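Long-range contacts in laccase (Botrytis aclada, PDB 3SQR), which couples the one-electron oxidation of hydroquinone-type phenols to the reduction of dioxygen to water at copper centres, probably in lignin degradation and detoxification: residues Leu202-His207 and Pro223-Thr228; Gly271-Phe276 and Cys526-His531; Ile461-His466 and Ala502-Asn507. One frame throughout, in Å; residues are numbered along the deposited sequence.

Contact 1 of 3, residues Leu202-His207 and Pro223-Thr228; sequences LQDWAH and PALENT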
loop_
_atom_site.group_PDB
_atom_site.type_symbol
_atom_site.label_atom_id
_atom_site.label_comp_id
_atom_site.label_asym_id
_atom_site.label_seq_id
_atom_site.Cartn_x
_atom_site.Cartn_y
_atom_site.Cartn_z
ATOM N N LEU A 202 1.620 8.020 -7.072
ATOM C CA LEU A 202 2.364 9.155 -6.522
ATOM C C LEU A 202 3.528 8.556 -5.739
ATOM O O LEU A 202 3.328 7.697 -4.891
ATOM C CB LEU A 202 1.449 10.003 -5.654
ATOM C CG LEU A 202 0.185 10.565 -6.248
ATOM C CD1 LEU A 202 -0.721 11.096 -5.117
ATOM C CD2 LEU A 202 0.543 11.611 -7.316
ATOM N N GLN A 203 4.754 8.967 -6.017
ATOM C CA GLN A 203 5.899 8.429 -5.303
ATOM C C GLN A 203 7.067 9.392 -5.347
ATOM O O GLN A 203 7.149 10.282 -6.178
ATOM C CB GLN A 203 6.337 7.106 -5.909
ATOM C CG GLN A 203 6.769 7.255 -7.353
ATOM C CD GLN A 203 7.036 5.963 -8.061
ATOM O OE1 GLN A 203 6.385 5.633 -9.024
ATOM N NE2 GLN A 203 8.091 5.268 -7.647
ATOM N N ASP A 204 7.954 9.180 -4.396
ATOM C CA ASP A 204 9.324 9.664 -4.468
ATOM C C ASP A 204 10.021 8.806 -5.519
ATOM O O ASP A 204 9.486 7.772 -5.958
ATOM C CB ASP A 204 10.048 9.606 -3.095
ATOM C CG ASP A 204 9.790 8.335 -2.312
ATOM O OD1 ASP A 204 9.474 7.278 -2.921
ATOM O OD2 ASP A 204 9.916 8.393 -1.065
ATOM N N TRP A 205 11.212 9.216 -5.912
ATOM C CA TRP A 205 11.967 8.413 -6.851
ATOM C C TRP A 205 13.421 8.751 -6.761
ATOM O O TRP A 205 13.796 9.921 -6.992
ATOM C CB TRP A 205 11.482 8.691 -8.270
ATOM C CG TRP A 205 12.148 7.844 -9.261
ATOM C CD1 TRP A 205 12.972 8.259 -10.274
ATOM C CD2 TRP A 205 12.053 6.426 -9.383
ATOM N NE1 TRP A 205 13.427 7.173 -10.987
ATOM C CE2 TRP A 205 12.884 6.031 -10.471
ATOM C CE3 TRP A 205 11.386 5.435 -8.676
ATOM C CZ2 TRP A 205 13.027 4.717 -10.845
ATOM C CZ3 TRP A 205 11.547 4.119 -9.040
ATOM C CH2 TRP A 205 12.352 3.772 -10.147
ATOM N N ALA A 206 14.228 7.755 -6.393
ATOM C CA ALA A 206 15.654 7.959 -6.273
ATOM C C ALA A 206 16.284 7.914 -7.667
ATOM O O ALA A 206 15.676 7.363 -8.588
ATOM C CB ALA A 206 16.272 6.880 -5.401
ATOM N N HIS A 207 17.500 8.472 -7.795
ATOM C CA HIS A 207 18.294 8.277 -9.031
ATOM C C HIS A 207 19.371 7.285 -8.862
ATOM O O HIS A 207 20.388 7.335 -9.590
ATOM C CB HIS A 207 18.823 9.604 -9.551
ATOM C CG HIS A 207 17.764 10.432 -10.180
ATOM N ND1 HIS A 207 17.981 11.729 -10.580
ATOM C CD2 HIS A 207 16.480 10.142 -10.506
ATOM C CE1 HIS A 207 16.873 12.207 -11.103
ATOM N NE2 HIS A 207 15.939 11.258 -11.064
ATOM N N PRO A 223 17.038 9.296 3.508
ATOM C CA PRO A 223 17.602 10.310 2.615
ATOM C C PRO A 223 16.557 11.110 1.834
ATOM O O PRO A 223 15.483 10.584 1.547
ATOM C CB PRO A 223 18.432 9.488 1.632
ATOM C CG PRO A 223 17.821 8.154 1.614
ATOM C CD PRO A 223 17.331 7.921 3.077
ATOM N N ALA A 224 16.884 12.355 1.512
ATOM C CA ALA A 224 16.146 13.124 0.510
ATOM C C ALA A 224 16.469 12.466 -0.825
ATOM O O ALA A 224 17.645 12.290 -1.185
ATOM C CB ALA A 224 16.554 14.577 0.485
ATOM N N LEU A 225 15.425 12.001 -1.508
ATOM C CA LEU A 225 15.625 11.382 -2.824
ATOM C C LEU A 225 15.605 12.439 -3.879
ATOM O O LEU A 225 15.188 13.605 -3.677
ATOM C CB LEU A 225 14.560 10.297 -3.074
ATOM C CG LEU A 225 14.546 9.187 -2.032
ATOM C CD1 LEU A 225 13.533 8.127 -2.370
ATOM C CD2 LEU A 225 15.936 8.576 -1.807
ATOM N N GLU A 226 16.043 12.038 -5.068
ATOM C CA GLU A 226 16.363 13.044 -6.089
ATOM C C GLU A 226 15.184 13.594 -6.803
ATOM O O GLU A 226 15.204 14.709 -7.290
ATOM C CB GLU A 226 17.305 12.425 -7.093
ATOM C CG GLU A 226 18.723 12.223 -6.612
ATOM C CD GLU A 226 18.935 11.073 -5.611
ATOM O OE1 GLU A 226 18.139 10.119 -5.572
ATOM O OE2 GLU A 226 19.875 11.150 -4.791
ATOM N N ASN A 227 14.087 12.856 -6.863
ATOM C CA ASN A 227 12.968 13.362 -7.593
ATOM C C ASN A 227 11.682 12.686 -7.071
ATOM O O ASN A 227 11.720 12.025 -6.031
ATOM C CB ASN A 227 13.128 13.091 -9.094
ATOM C CG ASN A 227 12.440 14.113 -9.944
ATOM O OD1 ASN A 227 11.944 15.122 -9.463
ATOM N ND2 ASN A 227 12.403 13.837 -11.295
ATOM N N THR A 228 10.596 12.952 -7.758
ATOM C CA THR A 228 9.295 12.276 -7.548
ATOM C C THR A 228 8.790 11.847 -8.920
ATOM O O THR A 228 9.232 12.385 -9.928
ATOM C CB THR A 228 8.271 13.175 -6.878
ATOM O OG1 THR A 228 7.876 14.216 -7.789
ATOM C CG2 THR A 228 8.851 13.815 -5.562
#
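Glu226 and His207 meet in two ways at once, a compact example of a side chain gripping the loop just beyond a strand by both its polar tip and its aliphatic stem. The tip bonds the backbone: His207 N donates to Glu226 OE1 over 2.8 Å, nearly straight at 166° but arriving from above the carboxylate plane. The stem lies on the imidazole, with Glu226 CB over one face of the His207 ring, 3.8 Å from its centroid, in a CH-pi contact offset toward the rim. A bend at chi2 (74°) turns CD back to the chain, and the two side chains pass in opposite directions with their planes 24° apart.

Deeper in, the fit is close. Trp205 and Asn227 form an antiparallel hydrogen-bonded pair, Trp205 N to Asn227 O at 2.9 Å and Asn227 N to Trp205 O at 3.0 Å. Beside it Thr228 CB presses on Gln203 O at 3.2 Å. Leu225 spreads its two methyls, CD1 against Asp204 CG (3.7 Å) and CD2 against Ala206 CB (4.0 Å). One amide buried here, Glu226 N, has no hydrogen-bond partner. The solvent side is that of Glu226, which stays partly exposed although its OE1 is held by His207 N; OE1 also lies near the like-charged OE2 of Glu208, a proximity that may raise its proton affinity.

Asp82 OD2 ties the two segments together again, taking bonds from His207 NE2 and Asn227 ND2, while Asp204 turns its carboxylate to the loop of 271-276. In the second cupredoxin domain, strand 227-230 forms an outer edge of a mixed sheet beside strand 195-205, whose other neighbour is strand 262-269, and helix 210-217 packs against Leu225 through Ile213.

Contact 2 of 3, residues Gly271-Phe276 and Cys526-His531; sequences GIDSHF and CHIAWH. With CU (copper (II) ion), chain D; CU (copper (II) ion), chain F.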
loop_
_atom_site.group_PDB
_atom_site.type_symbol
_atom_site.label_atom_id
_atom_site.label_comp_id
_atom_site.label_asym_id
_atom_site.label_seq_id
_atom_site.Cartn_x
_atom_site.Cartn_y
_atom_site.Cartn_z
ATOM N N GLY A 271 5.278 5.594 -2.501
ATOM C CA GLY A 271 6.600 6.055 -2.296
ATOM C C GLY A 271 7.271 5.272 -1.177
ATOM O O GLY A 271 6.599 4.512 -0.445
ATOM N N ILE A 272 8.591 5.389 -1.125
ATOM C CA ILE A 272 9.437 4.793 -0.071
ATOM C C ILE A 272 9.180 5.551 1.217
ATOM O O ILE A 272 9.045 4.985 2.285
ATOM C CB ILE A 272 10.935 4.972 -0.502
ATOM C CG1 ILE A 272 11.242 4.067 -1.669
ATOM C CG2 ILE A 272 11.929 4.734 0.643
ATOM C CD1 ILE A 272 12.531 4.495 -2.393
ATOM N N ASP A 273 9.127 6.860 1.090
ATOM C CA ASP A 273 8.898 7.734 2.261
ATOM C C ASP A 273 8.404 9.057 1.806
ATOM O O ASP A 273 9.144 10.037 1.783
ATOM C CB ASP A 273 10.177 7.894 3.050
ATOM C CG ASP A 273 9.942 8.485 4.457
ATOM O OD1 ASP A 273 8.843 8.974 4.728
ATOM O OD2 ASP A 273 10.865 8.420 5.284
ATOM N N SER A 274 7.121 9.091 1.444
ATOM C CA SER A 274 6.496 10.228 0.794
ATOM C C SER A 274 5.139 10.406 1.354
ATOM O O SER A 274 4.426 9.416 1.521
ATOM C CB SER A 274 6.381 10.009 -0.737
ATOM O OG SER A 274 5.840 8.714 -0.975
ATOM N N HIS A 275 4.713 11.650 1.466
ATOM C CA HIS A 275 3.341 11.981 1.832
ATOM C C HIS A 275 2.851 12.956 0.803
ATOM O O HIS A 275 3.589 13.888 0.415
ATOM C CB HIS A 275 3.228 12.630 3.214
ATOM C CG HIS A 275 1.841 12.645 3.750
ATOM N ND1 HIS A 275 0.912 13.598 3.391
ATOM C CD2 HIS A 275 1.201 11.785 4.583
ATOM C CE1 HIS A 275 -0.241 13.323 3.991
ATOM N NE2 HIS A 275 -0.080 12.261 4.750
ATOM N N PHE A 276 1.622 12.760 0.402
ATOM C CA PHE A 276 1.020 13.586 -0.638
ATOM C C PHE A 276 -0.256 14.209 -0.153
ATOM O O PHE A 276 -0.935 13.713 0.716
ATOM C CB PHE A 276 0.820 12.836 -1.988
ATOM C CG PHE A 276 2.104 12.373 -2.613
ATOM C CD1 PHE A 276 2.916 13.242 -3.321
ATOM C CD2 PHE A 276 2.519 11.065 -2.446
ATOM C CE1 PHE A 276 4.087 12.839 -3.876
ATOM C CE2 PHE A 276 3.693 10.641 -2.993
ATOM C CZ PHE A 276 4.506 11.555 -3.703
ATOM N N CYS A 526 4.508 -0.292 9.648
ATOM C CA CYS A 526 4.632 0.996 8.975
ATOM C C CYS A 526 5.031 0.738 7.516
ATOM O O CYS A 526 5.925 -0.094 7.236
ATOM C CB CYS A 526 5.706 1.847 9.645
ATOM S SG CYS A 526 5.828 3.389 8.825
ATOM N N HIS A 527 4.371 1.429 6.599
ATOM C CA HIS A 527 4.589 1.251 5.174
ATOM C C HIS A 527 5.661 2.191 4.639
ATOM O O HIS A 527 5.970 2.173 3.413
ATOM C CB HIS A 527 3.267 1.477 4.373
ATOM C CG HIS A 527 3.084 0.531 3.219
ATOM N ND1 HIS A 527 3.970 0.484 2.178
ATOM C CD2 HIS A 527 2.104 -0.379 2.930
ATOM C CE1 HIS A 527 3.564 -0.421 1.303
ATOM N NE2 HIS A 527 2.444 -0.980 1.736
ATOM N N ILE A 528 6.274 2.997 5.511
ATOM C CA ILE A 528 7.472 3.740 5.115
ATOM C C ILE A 528 8.558 2.654 5.006
ATOM O O ILE A 528 8.833 1.948 5.987
ATOM C CB ILE A 528 7.845 4.816 6.127
ATOM C CG1 ILE A 528 6.813 5.942 6.161
ATOM C CG2 ILE A 528 9.296 5.361 5.791
ATOM C CD1 ILE A 528 6.962 6.937 7.362
ATOM N N ALA A 529 9.079 2.438 3.806
ATOM C CA ALA A 529 9.873 1.285 3.553
ATOM C C ALA A 529 11.076 1.228 4.478
ATOM O O ALA A 529 11.401 0.154 4.958
ATOM C CB ALA A 529 10.321 1.210 2.037
ATOM N N TRP A 530 11.713 2.377 4.723
ATOM C CA TRP A 530 12.807 2.391 5.684
ATOM C C TRP A 530 12.379 1.889 7.039
ATOM O O TRP A 530 13.147 1.118 7.636
ATOM C CB TRP A 530 13.423 3.764 5.831
ATOM C CG TRP A 530 13.733 4.468 4.548
ATOM C CD1 TRP A 530 13.236 5.639 4.136
ATOM C CD2 TRP A 530 14.677 4.054 3.551
ATOM N NE1 TRP A 530 13.800 6.006 2.949
ATOM C CE2 TRP A 530 14.714 5.053 2.595
ATOM C CE3 TRP A 530 15.582 2.986 3.457
ATOM C CZ2 TRP A 530 15.565 4.995 1.491
ATOM C CZ3 TRP A 530 16.404 2.919 2.379
ATOM C CH2 TRP A 530 16.373 3.924 1.406
ATOM N N HIS A 531 11.189 2.294 7.496
ATOM C CA HIS A 531 10.717 1.941 8.845
ATOM C C HIS A 531 10.367 0.474 8.915
ATOM O O HIS A 531 10.736 -0.209 9.871
ATOM C CB HIS A 531 9.533 2.813 9.244
ATOM C CG HIS A 531 9.892 4.265 9.371
ATOM N ND1 HIS A 531 9.004 5.223 9.761
ATOM C CD2 HIS A 531 11.057 4.921 9.119
ATOM C CE1 HIS A 531 9.602 6.401 9.778
ATOM N NE2 HIS A 531 10.862 6.236 9.411
HETATM CU CU CU D . 7.076 4.721 10.117
HETATM CU CU CU F . 1.478 -2.448 0.599
#
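The copper-binding loop that follows strand 520-526 meets the second cupredoxin domain where Ile272 and Asp273 touch Ile528, Ala529 and Trp530, a worked case of a metal-binding loop packed against a neighbouring domain. Ala529 N, in the first turn of helix 529-533, donates to Ile272 O at 3.0 Å and 151°, in the carbonyl plane. The same oxygen receives a CA-H...O contact from Ile528, the N-cap residue. Ile272 CG2, anti to the backbone N (CG1 has chi1 -71°), comes down over one face of the Trp530 indole and lies only 3.2 Å from NE1, a tight CH-pi contact offset toward the rim of the five-membered ring. Asp273 OD2 reaches the edge of that indole near CD1, and Asp273 CG packs on Ile528 CG2 at 3.5 Å.

The segment carries the end of the His-Cys-His motif of multicopper oxidases, formed here by His525, Cys526 and His527. Cys526 SG and His531 ND1 bind one copper ion at 2.2 and 2.0 Å respectively, with His463 as the third protein ligand, consistent with a type 1 site. His527 NE2 binds another copper at 2.1 Å together with His126 and His168, as in a type 3 site, so adjacent residues span the two centres, the usual electron route in this family.

Within the loop, Ile528 N donates to the thiolate Cys526 SG (3.4 Å, 161°), and Ile528 CG2 sits over the centre of the His531 ring. Pro222 and helix 210-217 cover Trp530. Ile528 CD1 comes within 3.5 Å of the copper held by Cys526.

Contact 3 of 3, residues Ile461-His466 and Ala502-Asn507; sequences IWHPIH and AALPGN. With CU (copper (II) ion), chain D.
Chi1 of -72° sets Trp462 CG anti to its carbonyl carbon, beside the backbone N, and the indole lies over the chain of Pro505 and Gly506. In Leu504, CG is anti to the backbone N (chi1 164°), and the side chain runs beside that of His463, pointing the same way. The two segments pair antiparallel in a sheet of the third cupredoxin domain, 501-504 being its outermost strand, illustrating how a beta ladder can present a copper ligand.

Two hydrogen-bonded pairs flank one that is not. His463 and Leu504 exchange bonds, the shorter from Leu504 N to His463 O at 2.7 Å, and Ile465 and Ala502 do the same, with Ile465 N to Ala502 O also 2.7 Å. Between them Pro464, which has no N-H, faces Ala503. Ala503 CA makes a CA-H...O contact with His463 O, as does Trp462 CA with Leu504 O.

Just past the paired residues, Pro505 CA stands over the six-membered ring of Trp462, 3.7 Å from its centroid and 16° off the normal. Gly506 N lies over the same face nearer the pyrrole, 3.4 Å from Trp462 CD1. Ala503 CB instead approaches in the plane of the indole, 3.8 Å from Trp462 CE3.

On the face carrying His463, Ile465, Ala502 and Leu504, Ile465 CG1 packs on Leu504 CB at 3.8 Å. His466, next along the strand, joins His170, His468 and His525 at another copper site. Ile461 CG2 lies over the centre of the His463 ring, whose edge-to-face neighbour is Trp404, and His463 ND1 holds its copper at 2.0 Å.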
loop_
_atom_site.group_PDB
_atom_site.type_symbol
_atom_site.label_atom_id
_atom_site.label_comp_id
_atom_site.label_asym_id
_atom_site.label_seq_id
_atom_site.Cartn_x
_atom_site.Cartn_y
_atom_site.Cartn_z
ATOM N N ILE A 461 6.446 11.491 13.993
ATOM C CA ILE A 461 6.223 11.073 12.591
ATOM C C ILE A 461 4.829 10.433 12.447
ATOM O O ILE A 461 4.426 9.688 13.321
ATOM C CB ILE A 461 7.273 10.089 12.113
ATOM C CG1 ILE A 461 8.680 10.770 11.988
ATOM C CG2 ILE A 461 6.819 9.542 10.712
ATOM C CD1 ILE A 461 9.878 9.814 12.089
ATOM N N TRP A 462 4.099 10.735 11.373
ATOM C CA TRP A 462 2.798 10.057 11.120
ATOM C C TRP A 462 3.015 8.792 10.270
ATOM O O TRP A 462 3.289 8.906 9.055
ATOM C CB TRP A 462 1.838 11.020 10.401
ATOM C CG TRP A 462 1.343 12.094 11.281
ATOM C CD1 TRP A 462 2.088 13.052 11.894
ATOM C CD2 TRP A 462 -0.022 12.339 11.662
ATOM N NE1 TRP A 462 1.274 13.905 12.599
ATOM C CE2 TRP A 462 -0.022 13.469 12.502
ATOM C CE3 TRP A 462 -1.230 11.714 11.366
ATOM C CZ2 TRP A 462 -1.188 13.989 13.062
ATOM C CZ3 TRP A 462 -2.421 12.239 11.932
ATOM C CH2 TRP A 462 -2.376 13.362 12.763
ATOM N N HIS A 463 3.002 7.619 10.914
ATOM C CA HIS A 463 3.416 6.350 10.323
ATOM C C HIS A 463 2.222 5.679 9.655
ATOM O O HIS A 463 1.209 5.449 10.313
ATOM C CB HIS A 463 3.991 5.366 11.358
ATOM C CG HIS A 463 5.147 5.908 12.135
ATOM N ND1 HIS A 463 6.449 5.708 11.751
ATOM C CD2 HIS A 463 5.193 6.654 13.272
ATOM C CE1 HIS A 463 7.263 6.329 12.603
ATOM N NE2 HIS A 463 6.523 6.870 13.557
ATOM N N PRO A 464 2.303 5.432 8.330
ATOM C CA PRO A 464 1.191 4.751 7.632
ATOM C C PRO A 464 1.158 3.272 7.992
ATOM O O PRO A 464 2.034 2.492 7.592
ATOM C CB PRO A 464 1.529 4.960 6.167
ATOM C CG PRO A 464 3.080 5.041 6.167
ATOM C CD PRO A 464 3.405 5.793 7.413
ATOM N N ILE A 465 0.190 2.891 8.809
ATOM C CA ILE A 465 0.233 1.525 9.351
ATOM C C ILE A 465 -0.694 0.698 8.471
ATOM O O ILE A 465 -1.873 1.066 8.253
ATOM C CB ILE A 465 -0.328 1.504 10.800
ATOM C CG1 ILE A 465 0.543 2.389 11.692
ATOM C CG2 ILE A 465 -0.472 0.050 11.306
ATOM C CD1 ILE A 465 1.988 1.918 11.783
ATOM N N HIS A 466 -0.145 -0.392 7.955
ATOM C CA HIS A 466 -0.855 -1.307 7.097
ATOM C C HIS A 466 -1.069 -2.607 7.862
ATOM O O HIS A 466 -0.109 -3.165 8.418
ATOM C CB HIS A 466 0.007 -1.602 5.872
ATOM C CG HIS A 466 -0.573 -2.659 4.985
ATOM N ND1 HIS A 466 0.200 -3.538 4.239
ATOM C CD2 HIS A 466 -1.854 -2.904 4.660
ATOM C CE1 HIS A 466 -0.609 -4.335 3.575
ATOM N NE2 HIS A 466 -1.855 -3.964 3.811
ATOM N N ALA A 502 -3.650 3.162 7.671
ATOM C CA ALA A 502 -4.025 4.378 8.396
ATOM C C ALA A 502 -2.861 4.867 9.235
ATOM O O ALA A 502 -2.043 4.090 9.743
ATOM C CB ALA A 502 -5.257 4.093 9.295
ATOM N N ALA A 503 -2.786 6.163 9.370
ATOM C CA ALA A 503 -1.701 6.811 10.061
ATOM C C ALA A 503 -1.744 6.604 11.548
ATOM O O ALA A 503 -2.790 6.818 12.174
ATOM C CB ALA A 503 -1.721 8.328 9.765
ATOM N N LEU A 504 -0.621 6.179 12.093
ATOM C CA LEU A 504 -0.338 6.363 13.519
ATOM C C LEU A 504 0.087 7.827 13.670
ATOM O O LEU A 504 1.155 8.223 13.213
ATOM C CB LEU A 504 0.780 5.468 13.981
ATOM C CG LEU A 504 1.451 5.774 15.311
ATOM C CD1 LEU A 504 0.433 5.796 16.440
ATOM C CD2 LEU A 504 2.568 4.727 15.525
ATOM N N PRO A 505 -0.744 8.626 14.332
ATOM C CA PRO A 505 -0.357 10.053 14.437
ATOM C C PRO A 505 0.900 10.255 15.206
ATOM O O PRO A 505 1.073 9.668 16.214
ATOM C CB PRO A 505 -1.532 10.674 15.196
ATOM C CG PRO A 505 -2.697 9.782 14.817
ATOM C CD PRO A 505 -2.077 8.406 14.899
ATOM N N GLY A 506 1.735 11.191 14.753
ATOM C CA GLY A 506 2.941 11.513 15.430
ATOM C C GLY A 506 2.634 11.942 16.858
ATOM O O GLY A 506 1.804 12.829 17.077
ATOM N N ASN A 507 3.287 11.219 17.756
ATOM C CA ASN A 507 3.179 11.332 19.233
ATOM C C ASN A 507 1.793 11.000 19.745
ATOM O O ASN A 507 1.464 11.320 20.899
ATOM C CB ASN A 507 3.592 12.743 19.674
ATOM C CG ASN A 507 5.047 13.034 19.353
ATOM O OD1 ASN A 507 5.904 12.169 19.493
ATOM N ND2 ASN A 507 5.342 14.262 18.927
HETATM CU CU CU D . 7.076 4.721 10.117
#

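How the contacts relate
Contact 2 is the hub. Toward contact 1, whose centre is 11 Å away, Asp204 reaches two amides with its two oxygens: OD1 to Ile272 N and OD2 to Asp273 N, each 2.8 Å. Toward contact 3, 10 Å away between centres, His527 N lies 2.8 Å from Pro464 O, a probable hydrogen bond, and Cys526 SG packs on Pro464 CD. The copper bound by His463, Cys526 and His531 belongs to both, while His527 binds another with His126 and His168. In sequence, both segments of contact 3 fall between those of contact 2. Contacts 1 and 3 do not touch, their nearest atoms lying about 11 Å apart, so contact 2 bridges the second-domain sheet and the third domain.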